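Local coordinates for protein GH18 chiitnase (Pseudoalteromonas aurantia, PDB 6K7Z) that probably hydrolyses chitin at internal glycosidic bonds, as an endo-acting chitinase of glycoside hydrolase family 18, at residues F188-P193 / A230-M235; L73-G78 / G111-Y116. All coordinates share one frame; numbering follows the deposited sequence.

Contact 2 pairs two strands of a TIM-barrel fold and contact 1 two loops that follow strands of the same barrel, a worked case of how family 18 enzymes build a site from separate strands and loops. Contact 2 comes first along the chain: it pairs adjacent parallel strands, 71-77 and 111-115, in the protein core. Contact 1 follows entirely after it and ties together the loops that leave strands 183-187 and 219-224, nearer the surface. The two centres lie 20 Å apart, and the nearest atoms, Y189 OH and D115 OD2, remain about 7 Å apart without touching. That arrangement is consistent with the two contacts shaping different sides of one substrate-binding region.

Contact 1. Residues F188-P193 / A230-M235; sequences FYNNPP and AGSGYM
N190 carries its CG anti to the carbonyl carbon and beside the backbone N (chi1 -61°), which swings OD1 over the start of A230-M235. There the single oxygen receives two weak hydrogen bonds, from G231 N at 2.8 Å and from S232 N at 3.3 Å, so a side-chain carbonyl gathers the amides of a turning backbone. The backbone of the same asparagine answers with a straighter bond: N190 N reaches S232 O at 2.8 Å (172° at the hydrogen). Y189 holds CG in the crowded position between N and C (chi1 46°), leaving CB 3.2 Å from S232 O while ring atom CD2 meets the methyl CB of A230 obliquely at 4.0 Å. N190 ND2 sits at the edge of that ring. A CB on G233 would run into Y189 CB, so the bare glycine is what lets the two backbones come this close. Farther along, a water donates to F188 O (2.8 Å) and to G233 O (2.7 Å), bridging two carbonyls that could not bond directly. N191 ND2 binds Y189 O at 2.9 Å and also Q157, while S232 OG finds its main partner in S195. The FYN run fits the QxYN signature of family 18, whose tyrosine lines the substrate cleft in relatives, as Y189 probably does here. Its ring rests on M258 and W260 of strand 256-260, A230 leans on P224 of strand 219-224, and F188 and M235 both touch I201 of helix 198-209.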
loop_
_atom_site.group_PDB
_atom_site.type_symbol
_atom_site.label_atom_id
_atom_site.label_comp_id
_atom_site.label_asym_id
_atom_site.label_seq_id
_atom_site.Cartn_x
_atom_site.Cartn_y
_atom_site.Cartn_z
ATOM N N PHE A 188 8.171 -5.605 2.754
ATOM C CA PHE A 188 9.364 -6.367 3.086
ATOM C C PHE A 188 9.004 -7.827 3.343
ATOM O O PHE A 188 9.331 -8.386 4.396
ATOM C CB PHE A 188 10.083 -5.746 4.292
ATOM C CG PHE A 188 10.786 -4.448 3.972
ATOM C CD1 PHE A 188 11.923 -4.439 3.170
ATOM C CD2 PHE A 188 10.297 -3.231 4.449
ATOM C CE1 PHE A 188 12.573 -3.257 2.870
ATOM C CE2 PHE A 188 10.952 -2.037 4.158
ATOM C CZ PHE A 188 12.092 -2.050 3.360
ATOM N N TYR A 189 8.340 -8.452 2.379
ATOM C CA TYR A 189 7.990 -9.862 2.456
ATOM C C TYR A 189 7.767 -10.360 1.036
ATOM O O TYR A 189 7.679 -9.574 0.091
ATOM C CB TYR A 189 6.761 -10.096 3.340
ATOM C CG TYR A 189 5.614 -9.160 3.068
ATOM C CD1 TYR A 189 5.532 -7.929 3.710
ATOM C CD2 TYR A 189 4.614 -9.496 2.164
ATOM C CE1 TYR A 189 4.483 -7.058 3.462
ATOM C CE2 TYR A 189 3.559 -8.639 1.915
ATOM C CZ TYR A 189 3.492 -7.425 2.567
ATOM O OH TYR A 189 2.439 -6.558 2.315
ATOM N N ASN A 190 7.728 -11.686 0.893
ATOM C CA ASN A 190 7.641 -12.336 -0.418
ATOM C C ASN A 190 8.772 -11.907 -1.338
ATOM O O ASN A 190 8.635 -11.957 -2.564
ATOM C CB ASN A 190 6.299 -12.067 -1.103
ATOM C CG ASN A 190 5.124 -12.586 -0.304
ATOM O OD1 ASN A 190 5.243 -13.582 0.418
ATOM N ND2 ASN A 190 3.977 -11.920 -0.431
ATOM N N ASN A 191 9.894 -11.482 -0.762
ATOM C CA ASN A 191 10.992 -10.915 -1.544
ATOM C C ASN A 191 12.304 -11.222 -0.865
ATOM O O ASN A 191 12.799 -10.436 -0.049
ATOM C CB ASN A 191 10.843 -9.406 -1.723
ATOM C CG ASN A 191 9.924 -9.047 -2.856
ATOM O OD1 ASN A 191 10.328 -9.072 -4.021
ATOM N ND2 ASN A 191 8.685 -8.684 -2.530
ATOM N N PRO A 192 12.922 -12.351 -1.200
ATOM C CA PRO A 192 14.315 -12.572 -0.807
ATOM C C PRO A 192 15.208 -11.606 -1.580
ATOM O O PRO A 192 14.881 -11.276 -2.716
ATOM C CB PRO A 192 14.578 -14.025 -1.223
ATOM C CG PRO A 192 13.230 -14.617 -1.508
ATOM C CD PRO A 192 12.382 -13.471 -1.982
ATOM N N PRO A 193 16.327 -11.176 -1.001
ATOM C CA PRO A 193 16.870 -11.551 0.310
ATOM C C PRO A 193 16.428 -10.645 1.455
ATOM O O PRO A 193 17.012 -10.706 2.541
ATOM C CB PRO A 193 18.374 -11.430 0.095
ATOM C CG PRO A 193 18.496 -10.295 -0.870
ATOM C CD PRO A 193 17.300 -10.396 -1.790
ATOM N N ALA A 230 2.208 -14.459 4.501
ATOM C CA ALA A 230 3.112 -14.279 3.373
ATOM C C ALA A 230 3.848 -15.580 3.112
ATOM O O ALA A 230 4.093 -16.358 4.034
ATOM C CB ALA A 230 4.119 -13.152 3.626
ATOM N N GLY A 231 4.200 -15.799 1.841
ATOM C CA GLY A 231 5.052 -16.926 1.502
ATOM C C GLY A 231 6.409 -16.867 2.176
ATOM O O GLY A 231 6.962 -17.899 2.562
ATOM N N SER A 232 6.964 -15.666 2.336
ATOM C CA SER A 232 8.248 -15.505 3.004
ATOM C C SER A 232 8.276 -14.162 3.712
ATOM O O SER A 232 7.607 -13.215 3.294
ATOM C CB SER A 232 9.412 -15.595 2.010
ATOM O OG SER A 232 9.334 -14.555 1.039
ATOM N N GLY A 233 9.049 -14.084 4.792
ATOM C CA GLY A 233 9.286 -12.821 5.463
ATOM C C GLY A 233 8.645 -12.661 6.824
ATOM O O GLY A 233 8.827 -11.603 7.445
ATOM N N TYR A 234 7.911 -13.652 7.323
ATOM C CA TYR A 234 7.384 -13.524 8.673
ATOM C C TYR A 234 8.526 -13.404 9.675
ATOM O O TYR A 234 9.527 -14.127 9.605
ATOM C CB TYR A 234 6.491 -14.706 9.046
ATOM C CG TYR A 234 6.241 -14.754 10.545
ATOM C CD1 TYR A 234 5.280 -13.934 11.144
ATOM C CD2 TYR A 234 6.989 -15.587 11.361
ATOM C CE1 TYR A 234 5.065 -13.961 12.512
ATOM C CE2 TYR A 234 6.790 -15.618 12.732
ATOM C CZ TYR A 234 5.830 -14.809 13.302
ATOM O OH TYR A 234 5.641 -14.847 14.666
ATOM N N MET A 235 8.375 -12.461 10.599
ATOM C CA MET A 235 9.264 -12.332 11.729
ATOM C C MET A 235 8.415 -12.101 12.969
ATOM O O MET A 235 7.414 -11.376 12.906
ATOM C CB MET A 235 10.260 -11.176 11.556
ATOM C CG MET A 235 11.287 -11.404 10.466
ATOM S SD MET A 235 12.471 -10.069 10.429
ATOM C CE MET A 235 11.417 -8.721 9.889
HETATM O O HOH W 1 10.556 -9.734 6.533
#

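Contact 2. Residues L73-G78 / G111-Y116; sequences LISFGG and GVDIDY
The flat carboxylate of D115 has the backbone of G78 over one of its faces, with G78 N 4.0 Å from D115 CG, whereas the carboxylate of D113 is gripped at its oxygens. S75 OG donates to D113 OD2 over 2.9 Å, using the anti lone pair, the one turned away from OD1. The parallel register of S75 with D113 puts both side chains on one face of the sheet, and with D113 CG anti to its backbone N (chi1 177°) the carboxylate comes within reach of S75 OG. Y7 OH also binds D113 OD2, and S153 OG holds OD1, so adjacent strand 151-154 and the more distant strand 3-8 fix the rotation of the carboxylate. Replacing D113 by an alanine would probably leave the hydroxyls of S75, Y7 and S153 without their shared acceptor and free to turn. S75 OG also lies 3.4 Å from D115 CB.

Beneath these side chains runs regular parallel pairing. I74 N bonds G111 O, D113 N bonds I74 O, F76 N meets D113 O at 2.7 Å almost along the C=O axis, and D115 N returns to F76 O. G78 N closes the series on D115 O at 2.8 Å, and any CB on G77 would strike that same oxygen. S75-G78 matches the SxGG signature of family 18, and D113 to E117 its DxDxE signature, running one residue past the segment; in relatives that glutamate is the general acid, a role probably taken by E117.

On the other side of the sheet, I74 CG2 and V112 CG2 lie side by side 4.1 Å apart. These two residues and F76 pack against helix 93-106, part of the beta-alpha-beta crossover joining the strands, while strands 25-33 and 151-154 flank the pair.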
loop_
_atom_site.group_PDB
_atom_site.type_symbol
_atom_site.label_atom_id
_atom_site.label_comp_id
_atom_site.label_asym_id
_atom_site.label_seq_id
_atom_site.Cartn_x
_atom_site.Cartn_y
_atom_site.Cartn_z
ATOM N N LEU A 73 -8.494 4.326 2.851
ATOM C CA LEU A 73 -8.200 4.363 1.428
ATOM C C LEU A 73 -8.767 3.120 0.758
ATOM O O LEU A 73 -8.942 2.075 1.397
ATOM C CB LEU A 73 -6.692 4.411 1.155
ATOM C CG LEU A 73 -5.832 5.384 1.960
ATOM C CD1 LEU A 73 -4.418 5.405 1.391
ATOM C CD2 LEU A 73 -6.420 6.777 1.962
ATOM N N ILE A 74 -9.028 3.230 -0.532
ATOM C CA ILE A 74 -9.275 2.053 -1.346
ATOM C C ILE A 74 -7.952 1.657 -1.985
ATOM O O ILE A 74 -7.223 2.507 -2.516
ATOM C CB ILE A 74 -10.381 2.306 -2.394
ATOM C CG1 ILE A 74 -10.709 1.015 -3.148
ATOM C CG2 ILE A 74 -10.029 3.454 -3.367
ATOM C CD1 ILE A 74 -11.338 -0.062 -2.266
ATOM N N SER A 75 -7.591 0.382 -1.863
ATOM C CA SER A 75 -6.378 -0.113 -2.490
ATOM C C SER A 75 -6.734 -0.650 -3.869
ATOM O O SER A 75 -7.561 -1.564 -3.996
ATOM C CB SER A 75 -5.706 -1.192 -1.649
ATOM O OG SER A 75 -4.449 -1.520 -2.206
ATOM N N PHE A 76 -6.095 -0.087 -4.890
ATOM C CA PHE A 76 -6.306 -0.476 -6.272
ATOM C C PHE A 76 -5.177 -1.390 -6.717
ATOM O O PHE A 76 -3.995 -1.044 -6.576
ATOM C CB PHE A 76 -6.353 0.749 -7.177
ATOM C CG PHE A 76 -6.368 0.403 -8.632
ATOM C CD1 PHE A 76 -7.475 -0.222 -9.187
ATOM C CD2 PHE A 76 -5.273 0.680 -9.432
ATOM C CE1 PHE A 76 -7.486 -0.553 -10.531
ATOM C CE2 PHE A 76 -5.279 0.361 -10.782
ATOM C CZ PHE A 76 -6.387 -0.259 -11.331
ATOM N N GLY A 77 -5.538 -2.548 -7.258
ATOM C CA GLY A 77 -4.523 -3.462 -7.743
ATOM C C GLY A 77 -4.492 -4.764 -6.969
ATOM O O GLY A 77 -5.471 -5.515 -6.966
ATOM N N GLY A 78 -3.380 -5.049 -6.303
ATOM C CA GLY A 78 -3.220 -6.320 -5.637
ATOM C C GLY A 78 -2.503 -7.327 -6.516
ATOM O O GLY A 78 -2.306 -7.134 -7.721
ATOM N N GLY A 111 -8.772 8.572 -0.010
ATOM C CA GLY A 111 -7.777 8.486 -1.058
ATOM C C GLY A 111 -7.577 7.058 -1.529
ATOM O O GLY A 111 -8.436 6.195 -1.345
ATOM N N VAL A 112 -6.429 6.832 -2.168
ATOM C CA VAL A 112 -6.153 5.602 -2.900
ATOM C C VAL A 112 -4.776 5.095 -2.519
ATOM O O VAL A 112 -3.823 5.872 -2.409
ATOM C CB VAL A 112 -6.213 5.798 -4.428
ATOM C CG1 VAL A 112 -5.943 4.476 -5.151
ATOM C CG2 VAL A 112 -7.544 6.338 -4.849
ATOM N N ASP A 113 -4.672 3.786 -2.356
ATOM C CA ASP A 113 -3.406 3.080 -2.282
ATOM C C ASP A 113 -3.226 2.324 -3.590
ATOM O O ASP A 113 -4.111 1.574 -3.996
ATOM C CB ASP A 113 -3.408 2.114 -1.096
ATOM C CG ASP A 113 -2.141 1.287 -0.997
ATOM O OD1 ASP A 113 -1.054 1.854 -0.738
ATOM O OD2 ASP A 113 -2.237 0.045 -1.142
ATOM N N ILE A 114 -2.101 2.540 -4.262
ATOM C CA ILE A 114 -1.843 1.920 -5.553
ATOM C C ILE A 114 -0.958 0.719 -5.269
ATOM O O ILE A 114 0.256 0.850 -5.107
ATOM C CB ILE A 114 -1.203 2.895 -6.543
ATOM C CG1 ILE A 114 -2.209 4.005 -6.874
ATOM C CG2 ILE A 114 -0.746 2.167 -7.800
ATOM C CD1 ILE A 114 -1.581 5.194 -7.541
ATOM N N ASP A 115 -1.579 -0.456 -5.170
ATOM C CA ASP A 115 -0.850 -1.680 -4.850
ATOM C C ASP A 115 -0.490 -2.372 -6.160
ATOM O O ASP A 115 -1.120 -3.341 -6.589
ATOM C CB ASP A 115 -1.686 -2.563 -3.935
ATOM C CG ASP A 115 -0.929 -3.791 -3.441
ATOM O OD1 ASP A 115 0.244 -3.986 -3.825
ATOM O OD2 ASP A 115 -1.508 -4.570 -2.652
ATOM N N TYR A 116 0.560 -1.860 -6.790
ATOM C CA TYR A 116 0.980 -2.268 -8.127
ATOM C C TYR A 116 2.106 -3.294 -8.021
ATOM O O TYR A 116 3.155 -3.008 -7.435
ATOM C CB TYR A 116 1.435 -1.041 -8.909
ATOM C CG TYR A 116 1.966 -1.300 -10.293
ATOM C CD1 TYR A 116 1.118 -1.308 -11.380
ATOM C CD2 TYR A 116 3.330 -1.496 -10.516
ATOM C CE1 TYR A 116 1.600 -1.519 -12.661
ATOM C CE2 TYR A 116 3.826 -1.707 -11.801
ATOM C CZ TYR A 116 2.950 -1.710 -12.870
ATOM O OH TYR A 116 3.412 -1.910 -14.157
#